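Side-chain contacts in glucose-6-phosphate isomerase (Plasmodium falciparum, PDB 3QKI), which probably interconverts alpha-D-glucose 6-phosphate and beta-D-fructose 6-phosphate, the isomerisation at the second step of glycolysis: residues A[114-119]-A[304-309]; A[140-145]-A[316-321]. All coordinates share one frame; numbering follows the deposited sequence.

Contact 1. Residues A[114-119]-A[304-309]; sequences TALRIP and EFWDWV
L116 meets W306, W308 and V309 with its two methyl branches, an example of how one leucine can join two short segments through carbon contacts alone. Its chi1 of -62° sets CG anti to the carbonyl carbon, and the forked end then reaches the other loop. CD2 lies at the edge of the W306 indole, near the ring plane, with CZ3 at 3.8 Å. The same methyl comes obliquely to W308, where CZ3 is 4.1 Å away. The other branch meets V309 tip to tip, L116 CD1 standing 3.9 Å from V309 CG1. A type I turn from W306 to V309, closed by V309 N to W306 O (3.0 Å), gathers these three partners, and W306 CB lies 3.4 Å above the ring plane of W308, offset toward its rim.

L116, W308 and V309 are buried; the W306 side is looser and partly exposed. There NE1 of W306 bonds back to E304 OE1 (3.0 Å) at a bent 141°. This loop passes beside K250, which F305 touches and which binds fructose 6-phosphate in another structure of this protein; the sugar is absent here.

Among neighbouring elements, helix 135-154 supplies D138 and V142 against W306, a backbone bond ties W308 to L112, L116 also rests on T316 and S317 just before helix 318-328, and R117 is salt-bridged to D344 of helix 330-349.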
ATOM      1  N   THR A 114     -22.344  12.474  -8.456  1.00 12.53           N
ATOM      2  CA  THR A 114     -22.424  13.893  -8.085  1.00 13.10           C
ATOM      3  C   THR A 114     -23.806  14.269  -7.509  1.00 17.01           C
ATOM      4  O   THR A 114     -23.876  15.166  -6.684  1.00 16.47           O
ATOM      5  CB  THR A 114     -22.040  14.819  -9.264  1.00 19.00           C
ATOM      6  OG1 THR A 114     -22.859  14.503 -10.399  1.00 16.29           O
ATOM      7  CG2 THR A 114     -20.586  14.709  -9.637  1.00 15.86           C
ATOM      8  N   ALA A 115     -24.882  13.558  -7.910  1.00 14.08           N
ATOM      9  CA  ALA A 115     -26.244  13.814  -7.415  1.00 11.50           C
ATOM     10  C   ALA A 115     -26.391  13.427  -5.946  1.00 16.28           C
ATOM     11  O   ALA A 115     -27.231  14.004  -5.244  1.00 13.21           O
ATOM     12  CB  ALA A 115     -27.269  13.058  -8.261  1.00 11.01           C
ATOM     13  N   LEU A 116     -25.545  12.468  -5.462  1.00 13.68           N
ATOM     14  CA  LEU A 116     -25.568  11.977  -4.081  1.00 13.45           C
ATOM     15  C   LEU A 116     -25.328  13.060  -3.029  1.00 17.83           C
ATOM     16  O   LEU A 116     -25.801  12.942  -1.896  1.00 19.02           O
ATOM     17  CB  LEU A 116     -24.546  10.845  -3.878  1.00 13.11           C
ATOM     18  CG  LEU A 116     -24.777   9.589  -4.718  1.00 16.54           C
ATOM     19  CD1 LEU A 116     -23.536   8.702  -4.716  1.00 15.59           C
ATOM     20  CD2 LEU A 116     -26.028   8.834  -4.277  1.00 16.89           C
ATOM     21  N   ARG A 117     -24.588  14.081  -3.395  1.00 12.07           N
ATOM     22  CA  ARG A 117     -24.231  15.144  -2.462  1.00 11.82           C
ATOM     23  C   ARG A 117     -24.897  16.501  -2.737  1.00 16.53           C
ATOM     24  O   ARG A 117     -24.532  17.475  -2.091  1.00 16.35           O
ATOM     25  CB  ARG A 117     -22.704  15.261  -2.321  1.00 13.48           C
ATOM     26  CG  ARG A 117     -21.975  15.316  -3.653  1.00 20.98           C
ATOM     27  CD  ARG A 117     -21.338  13.983  -4.008  1.00 12.64           C
ATOM     28  NE  ARG A 117     -20.226  14.253  -4.918  1.00 18.46           N
ATOM     29  CZ  ARG A 117     -19.329  13.365  -5.322  1.00 25.43           C
ATOM     30  NH1 ARG A 117     -19.399  12.101  -4.911  1.00 11.72           N
ATOM     31  NH2 ARG A 117     -18.342  13.737  -6.122  1.00 15.92           N
ATOM     32  N   ILE A 118     -25.888  16.572  -3.652  1.00 14.68           N
ATOM     33  CA  ILE A 118     -26.622  17.827  -3.884  1.00 14.74           C
ATOM     34  C   ILE A 118     -27.476  18.056  -2.590  1.00 20.26           C
ATOM     35  O   ILE A 118     -28.158  17.122  -2.154  1.00 17.98           O
ATOM     36  CB  ILE A 118     -27.474  17.783  -5.182  1.00 17.80           C
ATOM     37  CG1 ILE A 118     -26.562  17.712  -6.421  1.00 17.47           C
ATOM     38  CG2 ILE A 118     -28.435  19.003  -5.264  1.00 17.13           C
ATOM     39  CD1 ILE A 118     -27.296  17.363  -7.766  1.00 21.54           C
ATOM     40  N   PRO A 119     -27.347  19.220  -1.906  1.00 18.78           N
ATOM     41  CA  PRO A 119     -28.123  19.429  -0.660  1.00 18.20           C
ATOM     42  C   PRO A 119     -29.619  19.598  -0.918  1.00 21.28           C
ATOM     43  O   PRO A 119     -30.019  19.926  -2.034  1.00 21.14           O
ATOM     44  CB  PRO A 119     -27.483  20.675  -0.036  1.00 18.90           C
ATOM     45  CG  PRO A 119     -26.907  21.427  -1.182  1.00 24.36           C
ATOM     46  CD  PRO A 119     -26.569  20.427  -2.270  1.00 20.53           C
ATOM     47  N   GLU A 304     -30.939   1.716   0.210  1.00 18.20           N
ATOM     48  CA  GLU A 304     -30.753   1.625  -1.221  1.00 18.74           C
ATOM     49  C   GLU A 304     -29.722   2.588  -1.817  1.00 19.30           C
ATOM     50  O   GLU A 304     -29.362   3.611  -1.235  1.00 17.26           O
ATOM     51  CB  GLU A 304     -32.133   1.671  -1.945  1.00 21.37           C
ATOM     52  CG  GLU A 304     -32.558   3.016  -2.500  1.00 35.38           C
ATOM     53  CD  GLU A 304     -34.016   3.181  -2.895  1.00 62.73           C
ATOM     54  OE1 GLU A 304     -34.296   3.293  -4.111  1.00 45.05           O
ATOM     55  OE2 GLU A 304     -34.865   3.301  -1.981  1.00 61.89           O
ATOM     56  N   PHE A 305     -29.223   2.192  -2.978  1.00 17.92           N
ATOM     57  CA  PHE A 305     -28.364   2.958  -3.868  1.00 17.32           C
ATOM     58  C   PHE A 305     -28.734   2.587  -5.304  1.00 21.08           C
ATOM     59  O   PHE A 305     -29.602   1.736  -5.489  1.00 16.65           O
ATOM     60  CB  PHE A 305     -26.877   2.938  -3.488  1.00 17.87           C
ATOM     61  CG  PHE A 305     -26.088   1.672  -3.698  1.00 18.01           C
ATOM     62  CD1 PHE A 305     -26.314   0.555  -2.903  1.00 19.63           C
ATOM     63  CD2 PHE A 305     -25.009   1.651  -4.568  1.00 18.91           C
ATOM     64  CE1 PHE A 305     -25.530  -0.586  -3.038  1.00 20.34           C
ATOM     65  CE2 PHE A 305     -24.219   0.511  -4.701  1.00 21.26           C
ATOM     66  CZ  PHE A 305     -24.485  -0.603  -3.935  1.00 19.70           C
ATOM     67  N   TRP A 306     -28.221   3.304  -6.295  1.00 21.54           N
ATOM     68  CA  TRP A 306     -28.692   3.148  -7.672  1.00 21.84           C
ATOM     69  C   TRP A 306     -27.635   2.712  -8.666  1.00 25.31           C
ATOM     70  O   TRP A 306     -26.439   2.879  -8.405  1.00 22.83           O
ATOM     71  CB  TRP A 306     -29.416   4.443  -8.089  1.00 20.38           C
ATOM     72  CG  TRP A 306     -30.460   4.816  -7.079  1.00 21.05           C
ATOM     73  CD1 TRP A 306     -31.725   4.298  -6.985  1.00 23.42           C
ATOM     74  CD2 TRP A 306     -30.242   5.562  -5.867  1.00 20.60           C
ATOM     75  NE1 TRP A 306     -32.317   4.706  -5.813  1.00 22.42           N
ATOM     76  CE2 TRP A 306     -31.432   5.484  -5.107  1.00 24.00           C
ATOM     77  CE3 TRP A 306     -29.145   6.278  -5.342  1.00 21.30           C
ATOM     78  CZ2 TRP A 306     -31.575   6.132  -3.869  1.00 23.54           C
ATOM     79  CZ3 TRP A 306     -29.296   6.928  -4.126  1.00 22.87           C
ATOM     80  CH2 TRP A 306     -30.500   6.855  -3.405  1.00 23.36           C
ATOM     81  N   ASP A 307     -28.070   2.155  -9.813  1.00 23.36           N
ATOM     82  CA  ASP A 307     -27.134   1.672 -10.832  1.00 24.23           C
ATOM     83  C   ASP A 307     -26.223   2.755 -11.432  1.00 23.17           C
ATOM     84  O   ASP A 307     -25.162   2.417 -11.941  1.00 21.76           O
ATOM     85  CB  ASP A 307     -27.814   0.784 -11.906  1.00 28.10           C
ATOM     86  CG  ASP A 307     -28.719   1.490 -12.897  1.00 55.20           C
ATOM     87  OD1 ASP A 307     -29.262   0.799 -13.798  1.00 61.30           O
ATOM     88  OD2 ASP A 307     -28.906   2.732 -12.769  1.00 60.39           O
ATOM     89  N   TRP A 308     -26.624   4.045 -11.334  1.00 17.29           N
ATOM     90  CA  TRP A 308     -25.833   5.186 -11.799  1.00 17.24           C
ATOM     91  C   TRP A 308     -24.741   5.608 -10.783  1.00 19.97           C
ATOM     92  O   TRP A 308     -24.023   6.589 -10.999  1.00 20.60           O
ATOM     93  CB  TRP A 308     -26.706   6.361 -12.276  1.00 16.35           C
ATOM     94  CG  TRP A 308     -27.913   6.654 -11.431  1.00 17.66           C
ATOM     95  CD1 TRP A 308     -29.212   6.381 -11.746  1.00 20.29           C
ATOM     96  CD2 TRP A 308     -27.944   7.359 -10.181  1.00 17.33           C
ATOM     97  NE1 TRP A 308     -30.045   6.832 -10.756  1.00 19.42           N
ATOM     98  CE2 TRP A 308     -29.297   7.464  -9.795  1.00 20.84           C
ATOM     99  CE3 TRP A 308     -26.955   7.913  -9.343  1.00 18.12           C
ATOM    100  CZ2 TRP A 308     -29.687   8.077  -8.598  1.00 19.37           C
ATOM    101  CZ3 TRP A 308     -27.345   8.541  -8.173  1.00 19.61           C
ATOM    102  CH2 TRP A 308     -28.695   8.618  -7.810  1.00 20.25           C
ATOM    103  N   VAL A 309     -24.612   4.830  -9.683  1.00 14.47           N
ATOM    104  CA  VAL A 309     -23.571   4.970  -8.671  1.00 12.31           C
ATOM    105  C   VAL A 309     -22.568   3.833  -8.919  1.00 15.56           C
ATOM    106  O   VAL A 309     -22.864   2.683  -8.613  1.00 15.82           O
ATOM    107  CB  VAL A 309     -24.093   4.918  -7.201  1.00 13.68           C
ATOM    108  CG1 VAL A 309     -22.947   5.189  -6.228  1.00 12.89           C
ATOM    109  CG2 VAL A 309     -25.230   5.909  -6.969  1.00 11.93           C
TER

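Contact 2. Residues A[140-145]-A[316-321]; sequences HGVLKK and TSSVGI
V142 and L143, successive residues of one helix, pack against S318 and I321 at the start of another, illustrating how a helix N-terminus can be seated in a carbon-lined interface while the polar groups at its start are bonded within the turn or to nearby loops.

Two carbon-to-carbon contacts carry the packing. V142 sends its CB toward the other segment and its CG1, anti to the backbone N (chi1 175°), lies 3.8 Å from S318 CB, so the serine meets the valine through its methylene carbon. L143 and I321 cross obliquely, with L143 CD2 3.9 Å from I321 CG2; the isoleucine thus offers its short gamma branch. All four residues are buried, and the backbones come nearest at V142 and S318, whose CA atoms are 7.2 Å apart.

The polar interactions that matter here lie in or lead out of 316-321. S317 is the N-cap of helix 318-328: its OG accepts from V319 N at 3.2 Å with an N-H...O angle of 152°, and the same hydroxyl is also bonded to S314 O. S317 O receives both I321 N (2.9 Å) and G320 N (3.2 Å), which ties the first turn together. The S318 hydroxyl bonds to E304 O, so this buried group is satisfied by the loop after strand 302-303.

The arrangement is helix-to-helix packing beside the parallel five-stranded sheet, the S318 side chain about 8 Å from that of the sugar-binding K250. I146, one turn further along helix 135-154, extends the packing onto S318 and I321, Y330 at the start of helix 330-349 touches L143, and V285 of strand 282-285 touches S318 and V319.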
ATOM      1  N   HIS A 140     -32.397  11.931  -1.291  1.00 15.57           N
ATOM      2  CA  HIS A 140     -32.811  12.449   0.005  1.00 16.15           C
ATOM      3  C   HIS A 140     -33.693  11.551   0.863  1.00 20.20           C
ATOM      4  O   HIS A 140     -33.630  11.655   2.082  1.00 19.80           O
ATOM      5  CB  HIS A 140     -33.273  13.895  -0.077  1.00 16.79           C
ATOM      6  CG  HIS A 140     -32.124  14.797  -0.337  1.00 19.36           C
ATOM      7  ND1 HIS A 140     -31.269  15.180   0.678  1.00 21.35           N
ATOM      8  CD2 HIS A 140     -31.683  15.317  -1.500  1.00 20.82           C
ATOM      9  CE1 HIS A 140     -30.359  15.952   0.110  1.00 20.18           C
ATOM     10  NE2 HIS A 140     -30.566  16.060  -1.203  1.00 20.41           N
ATOM     11  N   GLY A 141     -34.475  10.672   0.235  1.00 17.68           N
ATOM     12  CA  GLY A 141     -35.292   9.692   0.945  1.00 16.98           C
ATOM     13  C   GLY A 141     -34.372   8.762   1.718  1.00 21.60           C
ATOM     14  O   GLY A 141     -34.590   8.502   2.904  1.00 21.11           O
ATOM     15  N   VAL A 142     -33.283   8.313   1.066  1.00 18.56           N
ATOM     16  CA  VAL A 142     -32.275   7.447   1.697  1.00 16.91           C
ATOM     17  C   VAL A 142     -31.497   8.204   2.776  1.00 20.32           C
ATOM     18  O   VAL A 142     -31.353   7.684   3.876  1.00 21.48           O
ATOM     19  CB  VAL A 142     -31.348   6.756   0.666  1.00 20.75           C
ATOM     20  CG1 VAL A 142     -30.241   5.963   1.354  1.00 20.65           C
ATOM     21  CG2 VAL A 142     -32.147   5.856  -0.244  1.00 20.24           C
ATOM     22  N   LEU A 143     -31.032   9.438   2.479  1.00 14.80           N
ATOM     23  CA  LEU A 143     -30.293  10.241   3.443  1.00 15.00           C
ATOM     24  C   LEU A 143     -31.109  10.505   4.731  1.00 19.20           C
ATOM     25  O   LEU A 143     -30.563  10.366   5.826  1.00 14.65           O
ATOM     26  CB  LEU A 143     -29.757  11.553   2.815  1.00 14.41           C
ATOM     27  CG  LEU A 143     -28.604  11.392   1.830  1.00 16.91           C
ATOM     28  CD1 LEU A 143     -28.243  12.713   1.203  1.00 17.16           C
ATOM     29  CD2 LEU A 143     -27.375  10.798   2.514  1.00 17.55           C
ATOM     30  N   LYS A 144     -32.438  10.771   4.595  1.00 16.64           N
ATOM     31  CA  LYS A 144     -33.317  10.985   5.752  1.00 15.87           C
ATOM     32  C   LYS A 144     -33.421   9.693   6.584  1.00 18.53           C
ATOM     33  O   LYS A 144     -33.411   9.755   7.807  1.00 18.32           O
ATOM     34  CB  LYS A 144     -34.715  11.430   5.300  1.00 16.71           C
ATOM     35  CG  LYS A 144     -34.756  12.904   4.921  1.00 26.20           C
ATOM     36  CD  LYS A 144     -35.989  13.179   4.066  1.00 34.71           C
ATOM     37  CE  LYS A 144     -36.642  14.512   4.327  1.00 56.60           C
ATOM     38  NZ  LYS A 144     -35.836  15.646   3.809  1.00 76.43           N
ATOM     39  N   LYS A 145     -33.476   8.541   5.912  1.00 14.35           N
ATOM     40  CA  LYS A 145     -33.547   7.236   6.549  1.00 14.72           C
ATOM     41  C   LYS A 145     -32.238   6.974   7.338  1.00 18.26           C
ATOM     42  O   LYS A 145     -32.289   6.443   8.456  1.00 17.87           O
ATOM     43  CB  LYS A 145     -33.772   6.153   5.478  1.00 18.31           C
ATOM     44  CG  LYS A 145     -34.068   4.775   6.030  1.00 26.78           C
ATOM     45  CD  LYS A 145     -34.271   3.798   4.906  1.00 30.10           C
ATOM     46  CE  LYS A 145     -34.200   2.372   5.335  1.00 31.77           C
ATOM     47  NZ  LYS A 145     -35.332   2.013   6.205  1.00 44.91           N
ATOM     48  N   THR A 316     -20.215   8.318  -1.193  1.00 13.68           N
ATOM     49  CA  THR A 316     -21.208   9.358  -0.910  1.00 12.78           C
ATOM     50  C   THR A 316     -22.663   8.869  -1.001  1.00 15.29           C
ATOM     51  O   THR A 316     -23.585   9.633  -0.734  1.00 15.33           O
ATOM     52  CB  THR A 316     -20.922  10.666  -1.666  1.00 16.53           C
ATOM     53  OG1 THR A 316     -20.976  10.415  -3.079  1.00 16.82           O
ATOM     54  CG2 THR A 316     -19.577  11.292  -1.253  1.00 11.06           C
ATOM     55  N   SER A 317     -22.873   7.589  -1.305  1.00 11.39           N
ATOM     56  CA  SER A 317     -24.222   7.004  -1.285  1.00 10.20           C
ATOM     57  C   SER A 317     -24.324   6.335   0.095  1.00 15.53           C
ATOM     58  O   SER A 317     -23.365   6.425   0.876  1.00 14.43           O
ATOM     59  CB  SER A 317     -24.378   5.945  -2.378  1.00  9.24           C
ATOM     60  OG  SER A 317     -23.670   4.750  -2.059  1.00 12.57           O
ATOM     61  N   SER A 318     -25.435   5.603   0.375  1.00 12.70           N
ATOM     62  CA  SER A 318     -25.607   4.841   1.617  1.00 12.62           C
ATOM     63  C   SER A 318     -24.415   3.897   1.912  1.00 14.97           C
ATOM     64  O   SER A 318     -24.138   3.636   3.081  1.00 15.64           O
ATOM     65  CB  SER A 318     -26.910   4.050   1.589  1.00 15.73           C
ATOM     66  OG  SER A 318     -27.000   3.277   0.407  1.00 23.43           O
ATOM     67  N   VAL A 319     -23.701   3.424   0.875  1.00 10.09           N
ATOM     68  CA  VAL A 319     -22.506   2.550   1.006  1.00 10.58           C
ATOM     69  C   VAL A 319     -21.555   3.073   2.118  1.00 17.57           C
ATOM     70  O   VAL A 319     -21.172   2.316   3.018  1.00 16.27           O
ATOM     71  CB  VAL A 319     -21.736   2.379  -0.337  1.00 13.41           C
ATOM     72  CG1 VAL A 319     -20.362   1.719  -0.113  1.00 13.31           C
ATOM     73  CG2 VAL A 319     -22.567   1.590  -1.351  1.00 12.19           C
ATOM     74  N   GLY A 320     -21.219   4.355   2.035  1.00 15.27           N
ATOM     75  CA  GLY A 320     -20.354   5.013   3.005  1.00 13.99           C
ATOM     76  C   GLY A 320     -21.117   5.862   3.999  1.00 16.64           C
ATOM     77  O   GLY A 320     -20.781   5.864   5.181  1.00 16.24           O
ATOM     78  N   ILE A 321     -22.168   6.583   3.551  1.00 13.43           N
ATOM     79  CA  ILE A 321     -22.911   7.480   4.448  1.00 11.30           C
ATOM     80  C   ILE A 321     -23.555   6.759   5.633  1.00 14.48           C
ATOM     81  O   ILE A 321     -23.547   7.297   6.725  1.00 11.71           O
ATOM     82  CB  ILE A 321     -23.832   8.508   3.738  1.00 12.52           C
ATOM     83  CG1 ILE A 321     -23.068   9.330   2.647  1.00 11.71           C
ATOM     84  CG2 ILE A 321     -24.529   9.451   4.751  1.00 11.77           C
ATOM     85  CD1 ILE A 321     -21.707  10.132   3.116  1.00 15.39           C
TER

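Overall arrangement
Followed from the N terminus, the chain first supplies 114-119, in the loop after helix 90-99, and then 140-145 on helix 135-154. It next runs through the strands of the parallel sheet and returns with 304-309 and then 316-321, which includes the first turn of helix 318-328. Contact 1 closes a loop with 184 residues between its segments, contact 2 one with 170. The segments alternate, so the loops cross instead of nesting. With centres 8 Å apart, the contacts also touch: I118 O is probably hydrogen-bonded to H140 NE2 (2.8 Å). Together they tie loop 114-119 and helix 135-154 to the connection after edge strand 302-303 and the start of helix 318-328.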